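Local coordinates for protein multicopper oxidase (Pseudomonas thermotolerans, PDB 6VOW) that probably couples one-electron oxidation of substrates, such as lignin-related phenols, to the reduction of dioxygen to water at copper centres, as other laccase-like multicopper oxidases do, at residues T127-N132 with D247-E252; L213-V218 with L293-S298; V47-V52 with K172-D177. All blocks are in the same frame, centred on the assembly; numbering follows the deposited sequence.

How the contacts relate
The three contacts are well separated. Centres lie 25 Å apart for contacts 1 and 2, and 30 Å apart for contact 3 with either of them. Contacts 1 and 3 both reach the six-stranded sheet that holds strands 165-174 and 249-255. They lie on opposite sides of the chain's centre. Each joins that sheet to residues of the first cupredoxin-like domain. Contact 2 stays in the second domain and pairs two strands of its five-stranded sheet. Along the chain, contact 1 interleaves with both others, while contact 3 closes before contact 2 opens. Two contacts thus lie at the junction of the first two domains, at separate places, and the third pairs an edge strand within a domain.

Contact 1 of 3, residues T127-N132 with D247-E252; sequences TEDAGN and DGHPIE
Asp247 meets Asn132 through backbone alone: Asn132 O lies 4.2 Å from Asp247 C. The side chain of Asp247 starts away from this partner. Its carboxylate is held by Thr412 OG1 and the backbone N of Arg267. Gly248 follows, and both residues have positive phi. They lie in the turn that links the two neighbouring antiparallel strands. Gly248 carries the largest share of the contact. Its CA packs 3.5 Å from Asn132 O, and the CA atoms of Gly248 and Gly131 are 4.3 Å apart. The two backbones can come this close because neither glycine has a side chain. No hydrogen bond joins the segments. A water bridges them instead, accepting from Gly248 N at 3.0 Å and from Asn132 ND2 at 3.2 Å. Asn132 ND2 also bonds to Asp269, and Asn132 OD1 to Arg222, which fixes the amide. Gly248 O sits 2.9 Å from Ala130 O. Both are acceptors, so they do not bond each other. Asn312 ND2 donates to Ala130 O. Next comes His249. Its CB starts away from 127-132; with CG beside the backbone N (chi1 -65°), ring atom CE1 comes within 3.8 Å of Asp129 OD2. The carboxylate and ring planes are 63° apart, and the approach is oblique. Asp129 OD1 makes a salt bridge with Arg99, while His249 also touches Phe411 and Val396. The residues belong to what are probably the first two cupredoxin domains, with residues further along the chain packed beside them. This is a buried polar junction. Its polar groups are met by a water and by partners outside the two segments, among them Arg99, Arg222, Asp269 and Thr412. The carboxylate may ease a positive charge on His249, though the salt bridge to Arg99 would partly offset this.

Contact 2 of 3, residues L213-V218 with L293-S298; sequences LPAGQV and LKSVAS
Leu213 pairs with Ser295, and Pro214 with Val296, in a parallel beta pairing. It joins edge strand 210-214 to strand 288-296 in the five-stranded sheet of the second cupredoxin-like domain. Three backbone hydrogen bonds hold the pair. Leu213 N donates to Lys294 O at 3.0 Å. Val296 N donates to Leu213 O, and Ala215 N to Val296 O. Both are modelled unusually short, so their exact lengths are doubtful. Two CA-H...O contacts run beside them: Ser295 CA to Leu213 O, and Pro214 CA to Val296 O at 3.5 Å. After the strand comes a type II beta turn from Pro214 to Gln217, in which Gln217 N bonds to Pro214 O at 3.2 Å, with Gly216 at positive phi.

Side chains divide by face. On one face Leu213 CD1 nestles among CB, CD1 and CD2 of Leu293, at 3.9 Å from CD1. Leu213 also touches Leu167 of strand 165-174, in the other sheet of the domain. Ser295 is on the face with Leu213. Its OG, anti to the backbone N (chi1 -179°), reaches Ala215 CB at 3.2 Å and bonds to Pro275 O. The other face carries Pro214 and Val296. Val296 CG2 lies near the Leu213 backbone. Beyond the pairing, Pro214 CB rests 3.6 Å from Ser298 CB.

Contact 3 of 3, residues V47-V52 with K172-D177; sequences VDMELV and KTWHVD
Trp174 presents one ring face to Leu51, whose CD1 lies over the five-membered ring. This is a CH-pi contact, 3.8 Å from the ring centroid and 16° off the normal. Lys172 CD lies on the opposite face, toward the rim, though Lys172 is modelled in two conformers and this placement is less certain. Met49 SD comes in obliquely. It is 5.1 Å from the centroid of the six-membered ring and 42° off the normal, a Met-aromatic contact. The second Leu51 branch, CD2, lies 3.9 Å from Trp174 NE1. The side chains of Leu51 and Trp174 cross at about a right angle.

Val176 extends the apolar patch. Its CG1 is 4.2 Å from Leu51 CD1, and its CG2 meets Val52 CG2. Val52 CG2 also touches Asp177 O at 3.8 Å, and that oxygen accepts a bond from Arg199. No hydrogen bond crosses between the two segments, so the contact is side-chain packing.

It is an apolar junction between the first and second cupredoxin-like domains. The parts of the chain that carry it, 49-52 and 174-177, run 55° apart. One follows on from strand 37-49 in the first domain's four-stranded sheet. The other leaves strand 165-174 of the six-stranded sheet. Thr57 of strand 57-62 touches both Leu51 and Val176, while Thr202 and Leu200 of strand 200-203 pack against Leu51 and Val52, respectively.

Contact 1 of 3, residues T127-N132 with D247-E252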
ATOM      1  N   THR A 127      -6.113  11.592 -10.693  1.00 41.02           N
ATOM      2  CA  THR A 127      -5.143  10.542 -10.642  1.00 33.95           C
ATOM      3  C   THR A 127      -4.217  10.645 -11.839  1.00 38.77           C
ATOM      4  O   THR A 127      -4.568  10.184 -12.925  1.00 41.98           O
ATOM      5  CB  THR A 127      -5.894   9.208 -10.635  1.00 39.26           C
ATOM      6  OG1 THR A 127      -6.721   9.116 -11.807  1.00 39.95           O
ATOM      7  CG2 THR A 127      -6.811   9.094  -9.424  1.00 43.75           C
ATOM      8  N   GLU A 128      -3.089  11.330 -11.688  1.00 38.39           N
ATOM      9  CA  GLU A 128      -2.102  11.507 -12.704  1.00 38.95           C
ATOM     10  C   GLU A 128      -1.101  10.359 -12.841  1.00 52.18           C
ATOM     11  O   GLU A 128      -0.301  10.414 -13.804  1.00 45.22           O
ATOM     12  CB  GLU A 128      -1.284  12.804 -12.474  1.00 46.85           C
ATOM     13  CG  GLU A 128      -2.133  14.086 -12.369  1.00 45.58           C
ATOM     14  CD  GLU A 128      -2.715  14.590 -13.696  1.00 53.52           C
ATOM     15  OE1 GLU A 128      -2.508  13.969 -14.755  1.00 65.79           O
ATOM     16  OE2 GLU A 128      -3.381  15.629 -13.696  1.00 70.32           O
ATOM     17  N   ASP A 129      -1.116   9.391 -11.894  1.00 52.30           N
ATOM     18  CA  ASP A 129      -0.212   8.248 -11.907  1.00 43.95           C
ATOM     19  C   ASP A 129      -1.011   7.032 -12.068  1.00 41.73           C
ATOM     20  O   ASP A 129      -2.014   6.793 -11.353  1.00 38.07           O
ATOM     21  CB  ASP A 129       0.564   8.110 -10.631  1.00 45.99           C
ATOM     22  CG  ASP A 129       1.415   9.329 -10.320  1.00 43.42           C
ATOM     23  OD1 ASP A 129       1.896  10.035 -11.213  1.00 45.10           O
ATOM     24  OD2 ASP A 129       1.563   9.636  -9.160  1.00 55.54           O
ATOM     25  N   ALA A 130      -0.601   6.279 -13.061  1.00 36.37           N
ATOM     26  CA  ALA A 130      -1.197   4.989 -13.306  1.00 34.92           C
ATOM     27  C   ALA A 130      -0.515   4.029 -12.418  1.00 35.80           C
ATOM     28  O   ALA A 130       0.632   4.234 -12.005  1.00 41.00           O
ATOM     29  CB  ALA A 130      -0.997   4.568 -14.737  1.00 38.05           C
ATOM     30  N   GLY A 131      -1.253   2.994 -12.128  1.00 34.37           N
ATOM     31  CA  GLY A 131      -0.810   1.899 -11.372  1.00 36.72           C
ATOM     32  C   GLY A 131      -1.669   1.587 -10.199  1.00 37.21           C
ATOM     33  O   GLY A 131      -2.861   1.895 -10.178  1.00 32.65           O
ATOM     34  N   ASN A 132      -1.050   0.909  -9.248  1.00 39.05           N
ATOM     35  CA  ASN A 132      -1.723   0.225  -8.123  1.00 37.98           C
ATOM     36  C   ASN A 132      -1.601   1.047  -6.913  1.00 32.78           C
ATOM     37  O   ASN A 132      -0.458   1.328  -6.511  1.00 35.27           O
ATOM     38  CB  ASN A 132      -0.983  -1.109  -7.848  1.00 40.10           C
ATOM     39  CG  ASN A 132      -1.076  -2.021  -9.039  1.00 45.50           C
ATOM     40  OD1 ASN A 132      -2.180  -2.202  -9.610  1.00 44.52           O
ATOM     41  ND2 ASN A 132       0.047  -2.589  -9.447  1.00 46.13           N
ATOM     42  N   ASP A 247       4.878  -0.222  -6.258  1.00 40.89           N
ATOM     43  CA  ASP A 247       4.225   0.797  -5.455  1.00 42.72           C
ATOM     44  C   ASP A 247       3.692   1.877  -6.418  1.00 43.75           C
ATOM     45  O   ASP A 247       3.892   3.064  -6.243  1.00 47.40           O
ATOM     46  CB  ASP A 247       5.227   1.323  -4.422  1.00 45.22           C
ATOM     47  CG  ASP A 247       5.928   0.161  -3.650  1.00 45.59           C
ATOM     48  OD1 ASP A 247       5.247  -0.711  -3.139  1.00 46.56           O
ATOM     49  OD2 ASP A 247       7.168   0.081  -3.640  1.00 47.54           O
ATOM     50  N   GLY A 248       3.007   1.394  -7.443  1.00 51.05           N
ATOM     51  CA  GLY A 248       2.331   2.237  -8.479  1.00 47.75           C
ATOM     52  C   GLY A 248       3.231   2.998  -9.453  1.00 42.25           C
ATOM     53  O   GLY A 248       2.792   3.974 -10.077  1.00 42.41           O
ATOM     54  N   HIS A 249       4.498   2.593  -9.593  1.00 40.48           N
ATOM     55  CA  HIS A 249       5.416   3.279 -10.502  1.00 40.77           C
ATOM     56  C   HIS A 249       6.239   2.317 -11.334  1.00 47.42           C
ATOM     57  O   HIS A 249       6.893   1.424 -10.794  1.00 35.65           O
ATOM     58  CB  HIS A 249       6.293   4.182  -9.743  1.00 43.87           C
ATOM     59  CG  HIS A 249       5.539   5.273  -9.124  1.00 48.61           C
ATOM     60  ND1 HIS A 249       5.217   6.436  -9.782  1.00 47.87           N
ATOM     61  CD2 HIS A 249       4.921   5.322  -7.936  1.00 46.41           C
ATOM     62  CE1 HIS A 249       4.491   7.191  -8.976  1.00 42.55           C
ATOM     63  NE2 HIS A 249       4.298   6.527  -7.851  1.00 39.52           N
ATOM     64  N   PRO A 250       6.150   2.443 -12.658  1.00 43.20           N
ATOM     65  CA  PRO A 250       6.792   1.514 -13.566  1.00 43.59           C
ATOM     66  C   PRO A 250       8.287   1.343 -13.397  1.00 41.47           C
ATOM     67  O   PRO A 250       8.938   2.256 -12.953  1.00 41.91           O
ATOM     68  CB  PRO A 250       6.528   2.170 -14.905  1.00 46.20           C
ATOM     69  CG  PRO A 250       5.112   2.709 -14.700  1.00 44.51           C
ATOM     70  CD  PRO A 250       5.247   3.363 -13.379  1.00 44.84           C
ATOM     71  N   ILE A 251       8.839   0.182 -13.706  1.00 44.35           N
ATOM     72  CA  ILE A 251      10.315   0.059 -13.668  1.00 47.64           C
ATOM     73  C   ILE A 251      10.670  -0.500 -15.047  1.00 44.88           C
ATOM     74  O   ILE A 251       9.770  -0.923 -15.823  1.00 42.83           O
ATOM     75  CB  ILE A 251      10.850  -0.880 -12.513  1.00 47.51           C
ATOM     76  CG1 ILE A 251      10.165  -2.258 -12.584  1.00 47.68           C
ATOM     77  CG2 ILE A 251      10.758  -0.194 -11.091  1.00 46.25           C
ATOM     78  CD1 ILE A 251      10.563  -3.234 -11.487  1.00 45.38           C
ATOM     79  N   GLU A 252      11.970  -0.516 -15.342  1.00 44.91           N
ATOM     80  CA  GLU A 252      12.493  -1.413 -16.363  1.00 43.11           C
ATOM     81  C   GLU A 252      12.128  -2.829 -15.910  1.00 45.29           C
ATOM     82  O   GLU A 252      12.532  -3.273 -14.819  1.00 47.96           O
ATOM     83  CB  GLU A 252      14.009  -1.284 -16.556  1.00 51.45           C
ATOM     84  CG  GLU A 252      14.598  -2.189 -17.647  1.00 52.42           C
ATOM     85  CD  GLU A 252      14.015  -1.888 -19.030  1.00 65.85           C
ATOM     86  OE1 GLU A 252      13.720  -0.707 -19.370  1.00 62.74           O
ATOM     87  OE2 GLU A 252      13.816  -2.862 -19.781  1.00 82.39           O
TER
HETATM   88  O   HOH W   1       2.807  -1.364  -8.501  1.00 40.03           O

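Contact 2 of 3, residues L213-V218 with L293-S298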
ATOM      1  N   LEU A 213      -6.317 -18.556 -14.666  1.00 44.96           N
ATOM      2  CA  LEU A 213      -5.674 -17.685 -15.631  1.00 51.13           C
ATOM      3  C   LEU A 213      -5.555 -18.433 -16.995  1.00 59.66           C
ATOM      4  O   LEU A 213      -5.331 -19.653 -16.993  1.00 53.39           O
ATOM      5  CB  LEU A 213      -4.267 -17.323 -15.135  1.00 49.61           C
ATOM      6  CG  LEU A 213      -4.098 -16.524 -13.877  1.00 46.45           C
ATOM      7  CD1 LEU A 213      -2.651 -16.461 -13.541  1.00 44.53           C
ATOM      8  CD2 LEU A 213      -4.633 -15.106 -14.085  1.00 63.05           C
ATOM      9  N   PRO A 214      -5.656 -17.705 -18.147  1.00 62.34           N
ATOM     10  CA  PRO A 214      -5.564 -18.341 -19.478  1.00 56.68           C
ATOM     11  C   PRO A 214      -4.156 -18.757 -19.922  1.00 55.09           C
ATOM     12  O   PRO A 214      -3.215 -17.934 -19.863  1.00 46.90           O
ATOM     13  CB  PRO A 214      -6.109 -17.272 -20.422  1.00 60.34           C
ATOM     14  CG  PRO A 214      -5.941 -15.989 -19.728  1.00 63.90           C
ATOM     15  CD  PRO A 214      -5.968 -16.267 -18.249  1.00 60.33           C
ATOM     16  N   ALA A 215      -4.032 -20.010 -20.382  1.00 48.97           N
ATOM     17  CA  ALA A 215      -2.719 -20.592 -20.725  1.00 52.38           C
ATOM     18  C   ALA A 215      -2.002 -19.858 -21.824  1.00 47.08           C
ATOM     19  O   ALA A 215      -2.591 -19.337 -22.702  1.00 57.51           O
ATOM     20  CB  ALA A 215      -2.844 -22.040 -21.130  1.00 63.53           C
ATOM     21  N   GLY A 216      -0.700 -19.820 -21.745  1.00 49.43           N
ATOM     22  CA  GLY A 216       0.067 -19.220 -22.733  1.00 45.27           C
ATOM     23  C   GLY A 216       0.068 -17.721 -22.581  1.00 55.98           C
ATOM     24  O   GLY A 216       0.997 -17.086 -23.071  1.00 63.78           O
ATOM     25  N   GLN A 217      -0.892 -17.128 -21.873  1.00 48.05           N
ATOM     26  CA  GLN A 217      -1.042 -15.654 -21.961  1.00 56.54           C
ATOM     27  C   GLN A 217      -0.090 -14.941 -20.962  1.00 50.22           C
ATOM     28  O   GLN A 217       0.344 -15.564 -19.979  1.00 64.55           O
ATOM     29  CB  GLN A 217      -2.521 -15.326 -21.749  1.00 61.96           C
ATOM     30  CG  GLN A 217      -3.077 -14.179 -22.583  1.00 76.14           C
ATOM     31  CD  GLN A 217      -3.659 -14.575 -23.883  1.00 76.56           C
ATOM     32  OE1 GLN A 217      -4.798 -14.201 -24.229  1.00 76.15           O
ATOM     33  NE2 GLN A 217      -2.899 -15.327 -24.631  1.00 54.85           N
ATOM     34  N   VAL A 218       0.299 -13.680 -21.190  1.00 50.74           N
ATOM     35  CA  VAL A 218       0.963 -12.898 -20.124  1.00 44.29           C
ATOM     36  C   VAL A 218      -0.074 -12.105 -19.298  1.00 48.52           C
ATOM     37  O   VAL A 218      -0.885 -11.377 -19.812  1.00 47.84           O
ATOM     38  CB  VAL A 218       2.075 -11.976 -20.680  1.00 49.28           C
ATOM     39  CG1 VAL A 218       2.594 -10.995 -19.657  1.00 50.61           C
ATOM     40  CG2 VAL A 218       3.261 -12.800 -21.161  1.00 57.26           C
ATOM     41  N   LEU A 293      -2.368 -20.464  -8.870  1.00 46.01           N
ATOM     42  CA  LEU A 293      -2.696 -19.967 -10.191  1.00 49.75           C
ATOM     43  C   LEU A 293      -2.772 -21.160 -11.075  1.00 46.94           C
ATOM     44  O   LEU A 293      -1.749 -21.780 -11.342  1.00 49.83           O
ATOM     45  CB  LEU A 293      -1.581 -19.067 -10.708  1.00 50.49           C
ATOM     46  CG  LEU A 293      -1.248 -17.889  -9.826  1.00 51.27           C
ATOM     47  CD1 LEU A 293      -0.207 -17.121 -10.593  1.00 60.43           C
ATOM     48  CD2 LEU A 293      -2.434 -17.018  -9.513  1.00 56.29           C
ATOM     49  N   LYS A 294      -3.996 -21.508 -11.461  1.00 55.80           N
ATOM     50  CA  LYS A 294      -4.273 -22.636 -12.322  1.00 51.54           C
ATOM     51  C   LYS A 294      -4.353 -22.091 -13.693  1.00 45.29           C
ATOM     52  O   LYS A 294      -5.194 -21.246 -13.968  1.00 51.83           O
ATOM     53  CB  LYS A 294      -5.615 -23.320 -11.967  1.00 54.96           C
ATOM     54  CG  LYS A 294      -5.925 -24.570 -12.787  1.00 55.53           C
ATOM     55  CD  LYS A 294      -6.970 -25.495 -12.118  1.00 76.01           C
ATOM     56  CE  LYS A 294      -8.424 -25.199 -12.552  1.00 74.29           C
ATOM     57  NZ  LYS A 294      -9.436 -25.397 -11.464  1.00 78.78           N
ATOM     58  N   SER A 295      -3.466 -22.582 -14.548  1.00 57.58           N
ATOM     59  CA  SER A 295      -3.488 -22.273 -15.953  1.00 52.57           C
ATOM     60  C   SER A 295      -4.675 -22.952 -16.582  1.00 50.95           C
ATOM     61  O   SER A 295      -4.736 -24.172 -16.606  1.00 56.22           O
ATOM     62  CB  SER A 295      -2.246 -22.852 -16.603  1.00 47.36           C
ATOM     63  OG  SER A 295      -2.256 -22.540 -17.976  1.00 63.27           O
ATOM     64  N   VAL A 296      -5.598 -22.171 -17.122  1.00 58.66           N
ATOM     65  CA  VAL A 296      -6.802 -22.699 -17.781  1.00 66.77           C
ATOM     66  C   VAL A 296      -6.625 -22.620 -19.316  1.00 69.92           C
ATOM     67  O   VAL A 296      -5.865 -21.783 -19.808  1.00 73.68           O
ATOM     68  CB  VAL A 296      -8.021 -21.912 -17.285  1.00 72.61           C
ATOM     69  CG1 VAL A 296      -9.349 -22.555 -17.691  1.00 76.79           C
ATOM     70  CG2 VAL A 296      -7.949 -21.837 -15.769  1.00 81.46           C
ATOM     71  N   ALA A 297      -7.313 -23.483 -20.069  1.00 85.57           N
ATOM     72  CA  ALA A 297      -7.167 -23.513 -21.546  1.00 75.05           C
ATOM     73  C   ALA A 297      -7.756 -22.268 -22.171  1.00 65.52           C
ATOM     74  O   ALA A 297      -8.918 -21.958 -21.970  1.00 71.28           O
ATOM     75  CB  ALA A 297      -7.788 -24.760 -22.158  1.00 69.59           C
ATOM     76  N   SER A 298      -6.919 -21.545 -22.901  1.00 70.66           N
ATOM     77  CA  SER A 298      -7.351 -20.452 -23.786  1.00 72.58           C
ATOM     78  C   SER A 298      -7.130 -20.869 -25.244  1.00 72.06           C
ATOM     79  O   SER A 298      -6.215 -21.651 -25.573  1.00 61.71           O
ATOM     80  CB  SER A 298      -6.534 -19.190 -23.488  1.00 73.97           C
ATOM     81  OG  SER A 298      -6.978 -18.061 -24.221  1.00 72.41           O
TER

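Contact 3 of 3, residues V47-V52 with K172-D177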
ATOM      1  N   VAL A  47     -19.363  -5.556   8.113  1.00 40.02           N
ATOM      2  CA  VAL A  47     -19.537  -6.763   7.273  1.00 52.07           C
ATOM      3  C   VAL A  47     -19.250  -8.030   8.116  1.00 42.84           C
ATOM      4  O   VAL A  47     -18.188  -8.164   8.600  1.00 46.33           O
ATOM      5  CB  VAL A  47     -18.568  -6.833   6.046  1.00 52.24           C
ATOM      6  CG1 VAL A  47     -18.989  -7.999   5.133  1.00 51.32           C
ATOM      7  CG2 VAL A  47     -18.540  -5.576   5.261  1.00 55.85           C
ATOM      8  N   ASP A  48     -20.223  -8.916   8.320  1.00 44.39           N
ATOM      9  CA  ASP A  48     -19.971 -10.176   9.012  1.00 47.09           C
ATOM     10  C   ASP A  48     -19.404 -11.060   7.936  1.00 45.61           C
ATOM     11  O   ASP A  48     -19.908 -11.111   6.826  1.00 50.52           O
ATOM     12  CB  ASP A  48     -21.234 -10.796   9.626  1.00 46.06           C
ATOM     13  CG  ASP A  48     -21.572 -10.213  10.980  1.00 52.34           C
ATOM     14  OD1 ASP A  48     -20.887  -9.251  11.350  1.00 46.05           O
ATOM     15  OD2 ASP A  48     -22.504 -10.716  11.693  1.00 58.48           O
ATOM     16  N   MET A  49     -18.331 -11.716   8.255  1.00 47.07           N
ATOM     17  CA  MET A  49     -17.603 -12.524   7.298  1.00 45.03           C
ATOM     18  C   MET A  49     -17.287 -13.842   7.901  1.00 50.12           C
ATOM     19  O   MET A  49     -16.929 -13.902   9.062  1.00 55.26           O
ATOM     20  CB  MET A  49     -16.299 -11.870   7.062  1.00 44.02           C
ATOM     21  CG  MET A  49     -16.463 -10.609   6.346  1.00 50.88           C
ATOM     22  SD  MET A  49     -14.883 -10.035   5.883  1.00 53.43           S
ATOM     23  CE  MET A  49     -14.184 -11.326   4.819  1.00 51.76           C
ATOM     24  N   GLU A  50     -17.386 -14.886   7.082  1.00 53.30           N
ATOM     25  CA  GLU A  50     -17.116 -16.290   7.488  1.00 51.33           C
ATOM     26  C   GLU A  50     -15.762 -16.458   6.975  1.00 50.14           C
ATOM     27  O   GLU A  50     -15.599 -16.893   5.848  1.00 62.97           O
ATOM     28  CB  GLU A  50     -18.090 -17.310   6.811  1.00 52.32           C
ATOM     29  CG  GLU A  50     -18.324 -18.670   7.515  1.00 57.96           C
ATOM     30  CD  GLU A  50     -19.281 -19.597   6.742  1.00 76.10           C
ATOM     31  OE1 GLU A  50     -19.970 -19.162   5.754  1.00 71.00           O
ATOM     32  OE2 GLU A  50     -19.322 -20.793   7.125  1.00 69.69           O
ATOM     33  N   LEU A  51     -14.784 -15.998   7.734  1.00 49.22           N
ATOM     34  CA  LEU A  51     -13.378 -16.238   7.368  1.00 45.60           C
ATOM     35  C   LEU A  51     -12.912 -17.575   7.848  1.00 58.19           C
ATOM     36  O   LEU A  51     -12.090 -18.221   7.209  1.00 69.26           O
ATOM     37  CB  LEU A  51     -12.491 -15.217   8.029  1.00 51.83           C
ATOM     38  CG  LEU A  51     -12.249 -13.878   7.385  1.00 43.38           C
ATOM     39  CD1 LEU A  51     -11.555 -13.049   8.426  1.00 50.91           C
ATOM     40  CD2 LEU A  51     -11.363 -14.014   6.194  1.00 51.61           C
ATOM     41  N   VAL A  52     -13.373 -17.937   9.037  1.00 65.83           N
ATOM     42  CA  VAL A  52     -13.117 -19.230   9.566  1.00 53.60           C
ATOM     43  C   VAL A  52     -14.429 -19.929   9.347  1.00 59.23           C
ATOM     44  O   VAL A  52     -15.436 -19.462   9.898  1.00 56.26           O
ATOM     45  CB  VAL A  52     -12.737 -19.141  11.041  1.00 56.19           C
ATOM     46  CG1 VAL A  52     -12.669 -20.506  11.683  1.00 54.81           C
ATOM     47  CG2 VAL A  52     -11.378 -18.483  11.175  1.00 56.52           C
ATOM     48  N   LYS A 172      -4.192 -10.006   2.823  0.50 40.89           N
ATOM     49  CA  LYS A 172      -4.467  -9.576   4.170  0.50 42.03           C
ATOM     50  C   LYS A 172      -4.334 -10.745   5.140  0.50 44.92           C
ATOM     51  O   LYS A 172      -4.872 -11.866   4.905  0.50 43.17           O
ATOM     52  CB  LYS A 172      -5.856  -8.918   4.273  0.50 35.41           C
ATOM     53  CG  LYS A 172      -6.020  -8.169   5.579  0.50 35.49           C
ATOM     54  CD  LYS A 172      -7.306  -7.415   5.639  0.50 37.50           C
ATOM     55  CE  LYS A 172      -7.058  -6.149   6.441  0.50 40.29           C
ATOM     56  NZ  LYS A 172      -6.879  -6.416   7.881  0.50 36.37           N
ATOM     57  N   THR A 173      -3.604 -10.477   6.227  1.00 41.39           N
ATOM     58  CA  THR A 173      -3.356 -11.470   7.285  1.00 46.07           C
ATOM     59  C   THR A 173      -4.156 -11.006   8.504  1.00 42.22           C
ATOM     60  O   THR A 173      -3.765 -10.072   9.218  1.00 40.28           O
ATOM     61  CB  THR A 173      -1.834 -11.602   7.517  1.00 44.49           C
ATOM     62  OG1 THR A 173      -1.343 -12.241   6.367  1.00 46.77           O
ATOM     63  CG2 THR A 173      -1.435 -12.457   8.797  1.00 46.20           C
ATOM     64  N   TRP A 174      -5.311 -11.652   8.654  1.00 37.84           N
ATOM     65  CA  TRP A 174      -6.316 -11.259   9.577  1.00 40.01           C
ATOM     66  C   TRP A 174      -6.004 -11.740  10.960  1.00 41.58           C
ATOM     67  O   TRP A 174      -5.784 -12.940  11.170  1.00 43.91           O
ATOM     68  CB  TRP A 174      -7.619 -11.905   9.187  1.00 40.31           C
ATOM     69  CG  TRP A 174      -8.246 -11.362   7.956  1.00 41.75           C
ATOM     70  CD1 TRP A 174      -8.090 -11.821   6.663  1.00 43.85           C
ATOM     71  CD2 TRP A 174      -9.189 -10.313   7.897  1.00 41.75           C
ATOM     72  NE1 TRP A 174      -8.857 -11.094   5.827  1.00 47.16           N
ATOM     73  CE2 TRP A 174      -9.552 -10.158   6.558  1.00 46.98           C
ATOM     74  CE3 TRP A 174      -9.751  -9.452   8.857  1.00 48.73           C
ATOM     75  CZ2 TRP A 174     -10.478  -9.215   6.145  1.00 46.27           C
ATOM     76  CZ3 TRP A 174     -10.648  -8.496   8.431  1.00 54.91           C
ATOM     77  CH2 TRP A 174     -11.006  -8.375   7.083  1.00 40.69           C
ATOM     78  N   HIS A 175      -6.124 -10.817  11.902  1.00 45.37           N
ATOM     79  CA  HIS A 175      -6.012 -11.084  13.316  1.00 44.72           C
ATOM     80  C   HIS A 175      -7.316 -11.672  13.791  1.00 42.08           C
ATOM     81  O   HIS A 175      -8.056 -11.039  14.472  1.00 42.82           O
ATOM     82  CB  HIS A 175      -5.831  -9.792  14.095  1.00 40.42           C
ATOM     83  CG  HIS A 175      -4.679  -8.965  13.676  1.00 38.76           C
ATOM     84  ND1 HIS A 175      -4.615  -8.311  12.469  1.00 49.57           N
ATOM     85  CD2 HIS A 175      -3.566  -8.620  14.340  1.00 48.76           C
ATOM     86  CE1 HIS A 175      -3.466  -7.664  12.380  1.00 46.50           C
ATOM     87  NE2 HIS A 175      -2.808  -7.846  13.491  1.00 43.33           N
ATOM     88  N   VAL A 176      -7.582 -12.913  13.443  1.00 43.86           N
ATOM     89  CA  VAL A 176      -8.712 -13.615  13.991  1.00 43.64           C
ATOM     90  C   VAL A 176      -8.184 -14.935  14.521  1.00 49.84           C
ATOM     91  O   VAL A 176      -7.233 -15.481  13.964  1.00 54.62           O
ATOM     92  CB  VAL A 176      -9.844 -13.785  12.947  1.00 48.97           C
ATOM     93  CG1 VAL A 176     -10.200 -12.443  12.371  1.00 54.29           C
ATOM     94  CG2 VAL A 176      -9.490 -14.739  11.848  1.00 51.97           C
ATOM     95  N   ASP A 177      -8.756 -15.428  15.627  1.00 57.28           N
ATOM     96  CA  ASP A 177      -8.312 -16.714  16.195  1.00 57.10           C
ATOM     97  C   ASP A 177      -8.905 -17.847  15.377  1.00 54.40           C
ATOM     98  O   ASP A 177      -9.437 -17.633  14.331  1.00 63.60           O
ATOM     99  CB  ASP A 177      -8.617 -16.827  17.706  1.00 52.07           C
ATOM    100  CG  ASP A 177     -10.133 -16.803  18.029  1.00 55.92           C
ATOM    101  OD1 ASP A 177     -10.946 -16.809  17.087  1.00 71.48           O
ATOM    102  OD2 ASP A 177     -10.531 -16.817  19.223  1.00 77.95           O
TER